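Local atomic coordinates of glutathionyl-hydroquinone reductase PcpF (Sphingobium chlorophenolicum, PDB entry 4FQU), a protein that catalyses the glutathione-dependent reduction of glutathionyl-hydroquinones, including chlorinated ones, to the free hydroquinones, and takes part in the degradation of pentachlorophenol. Residues G2-D6 and R22-K26; L60-L65 and H269-T275; R174-L179 and D204-L209. The contacts are given in a common frame with arbitrary orientation. Numbering follows the deposited sequence.

Contact 1 (G2-D6 and R22-K26)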
loop_
_atom_site.group_PDB
_atom_site.type_symbol
_atom_site.label_atom_id
_atom_site.label_comp_id
_atom_site.label_asym_id
_atom_site.label_seq_id
_atom_site.Cartn_x
_atom_site.Cartn_y
_atom_site.Cartn_z
ATOM N N GLY A 2 -13.939 -16.084 12.174
ATOM C CA GLY A 2 -15.278 -16.216 12.725
ATOM C C GLY A 2 -16.206 -17.116 11.918
ATOM O O GLY A 2 -16.367 -16.925 10.720
ATOM N N LEU A 3 -16.806 -18.103 12.574
ATOM C CA LEU A 3 -17.815 -18.941 11.949
ATOM C C LEU A 3 -18.934 -19.215 12.934
ATOM O O LEU A 3 -18.787 -19.062 14.145
ATOM C CB LEU A 3 -17.243 -20.288 11.533
ATOM C CG LEU A 3 -16.123 -20.373 10.515
ATOM C CD1 LEU A 3 -15.925 -21.798 10.179
ATOM C CD2 LEU A 3 -16.461 -19.628 9.273
ATOM N N LEU A 4 -20.074 -19.623 12.421
ATOM C CA LEU A 4 -21.071 -20.148 13.321
ATOM C C LEU A 4 -20.861 -21.643 13.338
ATOM O O LEU A 4 -20.848 -22.287 12.304
ATOM C CB LEU A 4 -22.491 -19.765 12.898
ATOM C CG LEU A 4 -22.968 -18.426 13.459
ATOM C CD1 LEU A 4 -24.384 -18.181 13.035
ATOM C CD2 LEU A 4 -22.903 -18.411 14.972
ATOM N N ILE A 5 -20.677 -22.216 14.514
ATOM C CA ILE A 5 -20.367 -23.642 14.557
ATOM C C ILE A 5 -21.525 -24.509 14.970
ATOM O O ILE A 5 -21.772 -25.510 14.332
ATOM C CB ILE A 5 -19.153 -23.970 15.405
ATOM C CG1 ILE A 5 -18.278 -24.937 14.622
ATOM C CG2 ILE A 5 -19.600 -24.436 16.798
ATOM C CD1 ILE A 5 -17.812 -24.350 13.343
ATOM N N ASP A 6 -22.259 -24.170 16.008
ATOM C CA ASP A 6 -23.442 -24.972 16.188
ATOM C C ASP A 6 -24.437 -23.986 16.703
ATOM O O ASP A 6 -25.136 -24.237 17.662
ATOM C CB ASP A 6 -23.200 -26.158 17.149
ATOM C CG ASP A 6 -22.886 -27.507 16.423
ATOM O OD1 ASP A 6 -21.867 -28.177 16.728
ATOM O OD2 ASP A 6 -23.677 -27.935 15.567
ATOM N N ARG A 22 -14.932 -32.493 11.939
ATOM C CA ARG A 22 -16.185 -31.903 11.452
ATOM C C ARG A 22 -15.922 -30.942 10.296
ATOM O O ARG A 22 -15.213 -29.942 10.473
ATOM C CB ARG A 22 -16.890 -31.148 12.599
ATOM C CG ARG A 22 -18.410 -30.860 12.422
ATOM C CD ARG A 22 -19.048 -30.359 13.760
ATOM N NE ARG A 22 -20.423 -29.847 13.682
ATOM C CZ ARG A 22 -21.101 -29.652 12.550
ATOM N NH1 ARG A 22 -20.564 -29.918 11.353
ATOM N NH2 ARG A 22 -22.339 -29.184 12.614
ATOM N N PHE A 23 -16.503 -31.251 9.132
ATOM C CA PHE A 23 -16.451 -30.388 7.938
ATOM C C PHE A 23 -17.475 -29.258 8.009
ATOM O O PHE A 23 -18.641 -29.506 8.353
ATOM C CB PHE A 23 -16.754 -31.233 6.690
ATOM C CG PHE A 23 -16.549 -30.514 5.356
ATOM C CD1 PHE A 23 -15.274 -30.341 4.822
ATOM C CD2 PHE A 23 -17.627 -30.077 4.614
ATOM C CE1 PHE A 23 -15.082 -29.722 3.615
ATOM C CE2 PHE A 23 -17.417 -29.453 3.418
ATOM C CZ PHE A 23 -16.134 -29.287 2.920
ATOM N N VAL A 24 -17.035 -28.041 7.661
ATOM C CA VAL A 24 -17.888 -26.836 7.604
ATOM C C VAL A 24 -18.063 -26.234 6.173
ATOM O O VAL A 24 -17.084 -25.828 5.527
ATOM C CB VAL A 24 -17.356 -25.747 8.555
ATOM C CG1 VAL A 24 -17.957 -24.412 8.232
ATOM C CG2 VAL A 24 -17.621 -26.120 9.982
ATOM N N ARG A 25 -19.314 -26.176 5.697
ATOM C CA ARG A 25 -19.637 -25.669 4.362
ATOM C C ARG A 25 -19.394 -24.177 4.368
ATOM O O ARG A 25 -19.939 -23.481 5.217
ATOM C CB ARG A 25 -21.103 -25.993 3.973
ATOM C CG ARG A 25 -21.381 -27.487 3.654
ATOM C CD ARG A 25 -22.756 -27.774 3.032
ATOM N NE ARG A 25 -22.991 -26.947 1.842
ATOM C CZ ARG A 25 -24.133 -26.295 1.554
ATOM N NH1 ARG A 25 -25.191 -26.383 2.380
ATOM N NH2 ARG A 25 -24.227 -25.557 0.425
ATOM N N LYS A 26 -18.598 -23.667 3.436
ATOM C CA LYS A 26 -18.235 -22.245 3.461
ATOM C C LYS A 26 -18.971 -21.397 2.414
ATOM O O LYS A 26 -18.912 -20.175 2.399
ATOM C CB LYS A 26 -16.720 -22.094 3.285
ATOM C CG LYS A 26 -15.873 -23.011 4.170
ATOM C CD LYS A 26 -15.525 -22.383 5.508
ATOM C CE LYS A 26 -14.261 -22.998 6.071
ATOM N NZ LYS A 26 -13.715 -22.213 7.222
#
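The N-terminal region of this Xi-class glutathione transferase, ahead of strand 45-49 of its thioredoxin-like sheet, folds back on itself, residues 22-26 passing alongside residues 2-6. Strand 3-4 pairs with strand 9-10 in a small antiparallel sheet, Leu3 bonding through its backbone to Arg10. The later segment, an extended loop, does not join it: the closest CA atoms, those of Ile5 and Val24, are 8.0 Å apart, and side chains make the contact. Arg22 comes first: its extended side chain (chi1 to chi3 all t) brings the edge of the guanidinium to Asp6, where NH2 meets OD2 at 3.5 Å in a salt bridge whose hydrogen bond is straight but weak. Phe23 stays out of reach; Val24 is the buried centre. Its CB points at the other segment and its two methyls divide the work, CG2 lying 3.8 Å from Ile5 CD1 and CG1 3.8 Å from Leu3 CD1. Arg25 is again out of reach, as expected of an extended chain. Lys26 ends the segment close to Arg119, a glutathione-binding residue by similarity, so the region probably borders that site. The end of the Lys26 side chain comes up to Leu3, NZ standing 3.7 Å from CD1.

Contact 2 (L60-L65 and H269-T275)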
loop_
_atom_site.group_PDB
_atom_site.type_symbol
_atom_site.label_atom_id
_atom_site.label_comp_id
_atom_site.label_asym_id
_atom_site.label_seq_id
_atom_site.Cartn_x
_atom_site.Cartn_y
_atom_site.Cartn_z
ATOM N N LEU A 60 -26.856 -3.398 -3.354
ATOM C CA LEU A 60 -27.330 -2.016 -3.182
ATOM C C LEU A 60 -27.524 -1.285 -4.531
ATOM O O LEU A 60 -28.502 -0.567 -4.750
ATOM C CB LEU A 60 -26.445 -1.207 -2.235
ATOM C CG LEU A 60 -26.313 -1.604 -0.773
ATOM C CD1 LEU A 60 -25.278 -0.698 -0.217
ATOM C CD2 LEU A 60 -27.612 -1.453 -0.015
ATOM N N ILE A 61 -26.598 -1.488 -5.448
ATOM C CA ILE A 61 -26.715 -0.848 -6.723
ATOM C C ILE A 61 -27.930 -1.324 -7.495
ATOM O O ILE A 61 -28.566 -0.528 -8.178
ATOM C CB ILE A 61 -25.509 -1.077 -7.547
ATOM C CG1 ILE A 61 -24.306 -0.456 -6.823
ATOM C CG2 ILE A 61 -25.747 -0.476 -8.899
ATOM C CD1 ILE A 61 -22.928 -0.811 -7.378
ATOM N N MET A 62 -28.262 -2.612 -7.409
ATOM C CA MET A 62 -29.433 -3.100 -8.117
ATOM C C MET A 62 -30.671 -2.623 -7.389
ATOM O O MET A 62 -31.691 -2.388 -8.028
ATOM C CB MET A 62 -29.469 -4.606 -8.264
ATOM C CG MET A 62 -30.567 -5.098 -9.172
ATOM S SD MET A 62 -30.327 -4.771 -10.905
ATOM C CE MET A 62 -28.958 -5.766 -11.270
ATOM N N ARG A 63 -30.605 -2.444 -6.072
ATOM C CA ARG A 63 -31.806 -2.026 -5.357
ATOM C C ARG A 63 -32.111 -0.593 -5.716
ATOM O O ARG A 63 -33.267 -0.221 -5.834
ATOM C CB ARG A 63 -31.631 -2.128 -3.869
ATOM C CG ARG A 63 -32.727 -1.500 -3.053
ATOM C CD ARG A 63 -32.743 -2.217 -1.715
ATOM N NE ARG A 63 -33.422 -1.483 -0.674
ATOM C CZ ARG A 63 -32.925 -0.398 -0.102
ATOM N NH1 ARG A 63 -31.754 0.070 -0.493
ATOM N NH2 ARG A 63 -33.590 0.213 0.864
ATOM N N ALA A 64 -31.079 0.221 -5.909
ATOM C CA ALA A 64 -31.347 1.567 -6.373
ATOM C C ALA A 64 -31.813 1.637 -7.845
ATOM O O ALA A 64 -32.803 2.299 -8.172
ATOM C CB ALA A 64 -30.164 2.426 -6.164
ATOM N N LEU A 65 -31.091 0.949 -8.719
ATOM C CA LEU A 65 -31.282 1.074 -10.145
ATOM C C LEU A 65 -32.711 0.709 -10.536
ATOM O O LEU A 65 -33.243 1.230 -11.533
ATOM C CB LEU A 65 -30.265 0.190 -10.856
ATOM C CG LEU A 65 -29.059 0.758 -11.603
ATOM C CD1 LEU A 65 -28.666 2.107 -11.139
ATOM C CD2 LEU A 65 -27.871 -0.165 -11.530
ATOM N N HIS A 269 -23.916 8.574 -11.491
ATOM C CA HIS A 269 -25.314 8.275 -11.574
ATOM C C HIS A 269 -25.928 8.605 -10.206
ATOM O O HIS A 269 -25.511 8.013 -9.211
ATOM C CB HIS A 269 -25.411 6.784 -11.870
ATOM C CG HIS A 269 -26.715 6.357 -12.445
ATOM N ND1 HIS A 269 -27.851 6.188 -11.677
ATOM C CD2 HIS A 269 -27.062 6.042 -13.712
ATOM C CE1 HIS A 269 -28.843 5.788 -12.447
ATOM N NE2 HIS A 269 -28.394 5.699 -13.688
ATOM N N GLU A 270 -26.891 9.543 -10.125
ATOM C CA GLU A 270 -27.672 9.708 -8.896
ATOM C C GLU A 270 -28.072 8.309 -8.681
ATOM O O GLU A 270 -28.032 7.529 -9.613
ATOM C CB GLU A 270 -28.927 10.503 -9.171
ATOM C CG GLU A 270 -28.775 11.601 -10.240
ATOM C CD GLU A 270 -29.682 12.858 -10.015
ATOM O OE1 GLU A 270 -30.829 12.714 -9.519
ATOM O OE2 GLU A 270 -29.241 14.002 -10.331
ATOM N N ARG A 271 -28.466 7.902 -7.511
ATOM C CA ARG A 271 -28.917 6.475 -7.443
ATOM C C ARG A 271 -27.853 5.481 -7.154
ATOM O O ARG A 271 -28.031 4.700 -6.250
ATOM C CB ARG A 271 -29.590 5.963 -8.723
ATOM C CG ARG A 271 -31.114 6.109 -8.708
ATOM C CD ARG A 271 -31.740 5.524 -9.967
ATOM N NE ARG A 271 -33.063 6.062 -10.198
ATOM C CZ ARG A 271 -34.040 5.981 -9.310
ATOM N NH1 ARG A 271 -33.818 5.364 -8.140
ATOM N NH2 ARG A 271 -35.225 6.524 -9.588
ATOM N N VAL A 272 -26.776 5.476 -7.940
ATOM C CA VAL A 272 -25.612 4.685 -7.589
ATOM C C VAL A 272 -24.750 5.476 -6.586
ATOM O O VAL A 272 -24.330 4.978 -5.539
ATOM C CB VAL A 272 -24.806 4.311 -8.804
ATOM C CG1 VAL A 272 -23.524 3.782 -8.367
ATOM C CG2 VAL A 272 -25.481 3.224 -9.562
ATOM N N ALA A 273 -24.523 6.745 -6.873
ATOM C CA ALA A 273 -23.688 7.577 -6.001
ATOM C C ALA A 273 -24.010 7.423 -4.482
ATOM O O ALA A 273 -23.114 7.314 -3.647
ATOM C CB ALA A 273 -23.709 9.098 -6.480
ATOM N N PRO A 274 -25.288 7.416 -4.120
ATOM C CA PRO A 274 -25.566 7.303 -2.697
ATOM C C PRO A 274 -25.234 5.954 -2.125
ATOM O O PRO A 274 -25.286 5.820 -0.910
ATOM C CB PRO A 274 -27.063 7.528 -2.616
ATOM C CG PRO A 274 -27.353 8.337 -3.779
ATOM C CD PRO A 274 -26.464 7.873 -4.854
ATOM N N THR A 275 -24.895 4.979 -2.959
ATOM C CA THR A 275 -24.558 3.670 -2.423
ATOM C C THR A 275 -23.068 3.546 -2.135
ATOM O O THR A 275 -22.604 2.506 -1.665
ATOM C CB THR A 275 -25.039 2.497 -3.315
ATOM O OG1 THR A 275 -24.380 2.522 -4.577
ATOM C CG2 THR A 275 -26.544 2.547 -3.539
#
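This is a buried, mainly apolar contact between the two domains, in which helix 54-65 of the N-terminal domain packs against the turn joining helices 257-268 and 278-287. Val272 CG2 rests against two neighbouring side chains of the helix, 3.8 Å from Ile61 CG2 and 3.7 Å from Leu65 CD1. The same Leu65 CD1 reaches His269 CE1 at 3.9 Å. Helix 54-65 follows the predicted nucleophile Cys53, as the first helix of a thioredoxin fold does, and the all-helical C-terminal domain of the glutathione transferase fold covers this side of it; Ile229 and Phe232 of helix 226-245 continue the apolar surface around Ile61. The small Ala64 permits close backbone approach: its CB is 3.1 Å from Arg271 O. At the other end Thr275 CG2 lies 4.0 Å from Leu60 CB. The Thr275 hydroxyl turns back to its own segment, donating from OG1 to Val272 O at 2.6 Å, and also hydrogen-bonds His57 on helix 54-65.

Contact 3 (R174-L179 and D204-L209)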
loop_
_atom_site.group_PDB
_atom_site.type_symbol
_atom_site.label_atom_id
_atom_site.label_comp_id
_atom_site.label_asym_id
_atom_site.label_seq_id
_atom_site.Cartn_x
_atom_site.Cartn_y
_atom_site.Cartn_z
ATOM N N ARG A 174 -14.703 -14.422 -15.650
ATOM C CA ARG A 174 -13.337 -13.935 -15.517
ATOM C C ARG A 174 -13.253 -12.847 -14.464
ATOM O O ARG A 174 -12.380 -12.865 -13.617
ATOM C CB ARG A 174 -12.805 -13.391 -16.815
ATOM C CG ARG A 174 -11.437 -12.722 -16.675
ATOM C CD ARG A 174 -10.825 -12.490 -18.049
ATOM N NE ARG A 174 -9.372 -12.393 -18.076
ATOM C CZ ARG A 174 -8.674 -12.180 -19.192
ATOM N NH1 ARG A 174 -9.309 -12.034 -20.338
ATOM N NH2 ARG A 174 -7.355 -12.080 -19.175
ATOM N N VAL A 175 -14.164 -11.896 -14.508
ATOM C CA VAL A 175 -14.125 -10.821 -13.555
ATOM C C VAL A 175 -14.245 -11.323 -12.148
ATOM O O VAL A 175 -13.595 -10.811 -11.263
ATOM C CB VAL A 175 -15.217 -9.825 -13.827
ATOM C CG1 VAL A 175 -15.729 -9.215 -12.530
ATOM C CG2 VAL A 175 -14.685 -8.767 -14.747
ATOM N N TYR A 176 -15.077 -12.331 -11.928
ATOM C CA TYR A 176 -15.288 -12.837 -10.570
ATOM C C TYR A 176 -14.007 -13.430 -10.053
ATOM O O TYR A 176 -13.449 -13.021 -9.045
ATOM C CB TYR A 176 -16.366 -13.931 -10.522
ATOM C CG TYR A 176 -16.324 -14.654 -9.197
ATOM C CD1 TYR A 176 -16.400 -13.937 -8.005
ATOM C CD2 TYR A 176 -16.181 -16.013 -9.117
ATOM C CE1 TYR A 176 -16.330 -14.561 -6.761
ATOM C CE2 TYR A 176 -16.111 -16.648 -7.882
ATOM C CZ TYR A 176 -16.179 -15.913 -6.701
ATOM O OH TYR A 176 -16.122 -16.503 -5.456
ATOM N N GLU A 177 -13.560 -14.416 -10.810
ATOM C CA GLU A 177 -12.452 -15.269 -10.477
ATOM C C GLU A 177 -11.099 -14.490 -10.320
ATOM O O GLU A 177 -10.334 -14.737 -9.380
ATOM C CB GLU A 177 -12.470 -16.425 -11.505
ATOM C CG GLU A 177 -11.252 -17.384 -11.582
ATOM C CD GLU A 177 -10.881 -17.825 -13.050
ATOM O OE1 GLU A 177 -11.610 -17.439 -14.016
ATOM O OE2 GLU A 177 -9.850 -18.547 -13.235
ATOM N N THR A 178 -10.827 -13.514 -11.177
ATOM C CA THR A 178 -9.483 -12.947 -11.242
ATOM C C THR A 178 -9.375 -11.559 -10.656
ATOM O O THR A 178 -8.249 -11.079 -10.446
ATOM C CB THR A 178 -8.956 -12.868 -12.702
ATOM O OG1 THR A 178 -9.679 -11.883 -13.444
ATOM C CG2 THR A 178 -9.148 -14.177 -13.404
ATOM N N LEU A 179 -10.532 -10.929 -10.412
ATOM C CA LEU A 179 -10.644 -9.512 -9.989
ATOM C C LEU A 179 -11.477 -9.304 -8.735
ATOM O O LEU A 179 -10.974 -8.804 -7.736
ATOM C CB LEU A 179 -11.261 -8.649 -11.081
ATOM C CG LEU A 179 -11.157 -7.149 -10.882
ATOM C CD1 LEU A 179 -9.755 -6.782 -10.734
ATOM C CD2 LEU A 179 -11.677 -6.504 -12.116
ATOM N N ASP A 204 -3.760 -8.772 -15.804
ATOM C CA ASP A 204 -4.089 -9.281 -17.137
ATOM C C ASP A 204 -5.568 -9.046 -17.462
ATOM O O ASP A 204 -5.957 -8.772 -18.600
ATOM C CB ASP A 204 -3.811 -10.776 -17.204
ATOM C CG ASP A 204 -2.332 -11.105 -17.312
ATOM O OD1 ASP A 204 -1.545 -10.255 -17.793
ATOM O OD2 ASP A 204 -1.975 -12.240 -16.931
ATOM N N THR A 205 -6.400 -9.182 -16.439
ATOM C CA THR A 205 -7.816 -8.954 -16.599
ATOM C C THR A 205 -8.152 -7.478 -16.713
ATOM O O THR A 205 -9.059 -7.108 -17.445
ATOM C CB THR A 205 -8.661 -9.602 -15.496
ATOM O OG1 THR A 205 -8.802 -10.999 -15.746
ATOM C CG2 THR A 205 -10.034 -9.033 -15.539
ATOM N N LEU A 206 -7.453 -6.613 -16.000
ATOM C CA LEU A 206 -7.701 -5.197 -16.236
ATOM C C LEU A 206 -7.243 -4.828 -17.659
ATOM O O LEU A 206 -7.953 -4.120 -18.376
ATOM C CB LEU A 206 -7.044 -4.293 -15.183
ATOM C CG LEU A 206 -7.433 -4.554 -13.731
ATOM C CD1 LEU A 206 -6.584 -3.706 -12.824
ATOM C CD2 LEU A 206 -8.907 -4.297 -13.502
ATOM N N ASP A 207 -6.072 -5.333 -18.066
ATOM C CA ASP A 207 -5.475 -5.016 -19.353
ATOM C C ASP A 207 -6.474 -5.421 -20.425
ATOM O O ASP A 207 -6.635 -4.736 -21.432
ATOM C CB ASP A 207 -4.123 -5.740 -19.535
ATOM C CG ASP A 207 -2.955 -5.057 -18.788
ATOM O OD1 ASP A 207 -3.099 -3.855 -18.454
ATOM O OD2 ASP A 207 -1.886 -5.706 -18.553
ATOM N N TRP A 208 -7.165 -6.532 -20.194
ATOM C CA TRP A 208 -8.204 -6.986 -21.123
ATOM C C TRP A 208 -9.500 -6.133 -21.161
ATOM O O TRP A 208 -10.039 -5.789 -22.235
ATOM C CB TRP A 208 -8.598 -8.426 -20.819
ATOM C CG TRP A 208 -9.616 -8.904 -21.793
ATOM C CD1 TRP A 208 -9.409 -9.223 -23.091
ATOM C CD2 TRP A 208 -11.006 -9.065 -21.562
ATOM N NE1 TRP A 208 -10.581 -9.586 -23.693
ATOM C CE2 TRP A 208 -11.579 -9.508 -22.769
ATOM C CE3 TRP A 208 -11.824 -8.880 -20.451
ATOM C CZ2 TRP A 208 -12.915 -9.757 -22.902
ATOM C CZ3 TRP A 208 -13.141 -9.135 -20.573
ATOM C CH2 TRP A 208 -13.687 -9.567 -21.797
ATOM N N LEU A 209 -10.010 -5.837 -19.970
ATOM C CA LEU A 209 -11.171 -5.000 -19.818
ATOM C C LEU A 209 -10.954 -3.629 -20.465
ATOM O O LEU A 209 -11.841 -3.101 -21.124
ATOM C CB LEU A 209 -11.506 -4.892 -18.346
ATOM C CG LEU A 209 -12.267 -6.128 -17.900
ATOM C CD1 LEU A 209 -12.275 -6.197 -16.439
ATOM C CD2 LEU A 209 -13.700 -6.127 -18.413
#
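Helices 165-180 and 192-212 lie side by side here, their short segments running roughly antiparallel, 144° between their directions, with axes 10.2 Å apart. Polar and apolar side chains occupy separate parts of the interface. At its centre, where the CA atoms of Thr178 and Thr205 come within 6.9 Å, a chain of hydrogen bonds links the helices. Thr205 OG1 donates to Thr178 OG1 at 2.6 Å, and Thr178 OG1 in turn donates to Arg174 O, 2.9 Å away within its own helix. That carbonyl also accepts the backbone bond from Thr178 N at 3.0 Å, so one acceptor serves both the hydroxyl and the amide of the same residue. Thr205 OG1 is itself an acceptor, taking a weak, bent bond from Arg174 NE at 2.8 Å; each hydroxyl thus both gives and receives. The rest of the Arg174 guanidinium extends past Thr205 over the neighbouring helix, NH1 standing over a face of the Trp208 ring, 3.5 Å from Trp208 CG. Asp207 does not engage this partner helix: its OD1 is satisfied by the hydroxyl of Tyr256.

Beside the polar chain, buried leucines and Val175 close the interface. Leu179 CD2 lies 3.8 Å from Leu206 CD2, and Leu209 CD1 is 3.9 Å from Val175 CG2. Leu179 also touches Leu231 and Thr234 of helix 226-245, so a third helix joins the packing. Such side-by-side packing of long helices is characteristic of the all-helical C-terminal domain of glutathione transferases.

Overall arrangement
Contact 2 is the buried one of the three and the one that joins the two domains, whereas contacts 1 and 3 are partly buried and lie within the N-terminal region and the helical domain respectively. Contacts 1 and 2 lie on opposite sides of the chain's centre, their centres about 33 Å apart. Contact 3 is nested in the long loop closed by contact 2, and helix 226-245 touches both. The chemistry follows location: contact 1 sets a salt bridge at the exposed edge of a small apolar cluster, contact 2 relies chiefly on close apolar fit, and contact 3 combines a leucine-rich side with hydroxyl hydrogen bonds between helices.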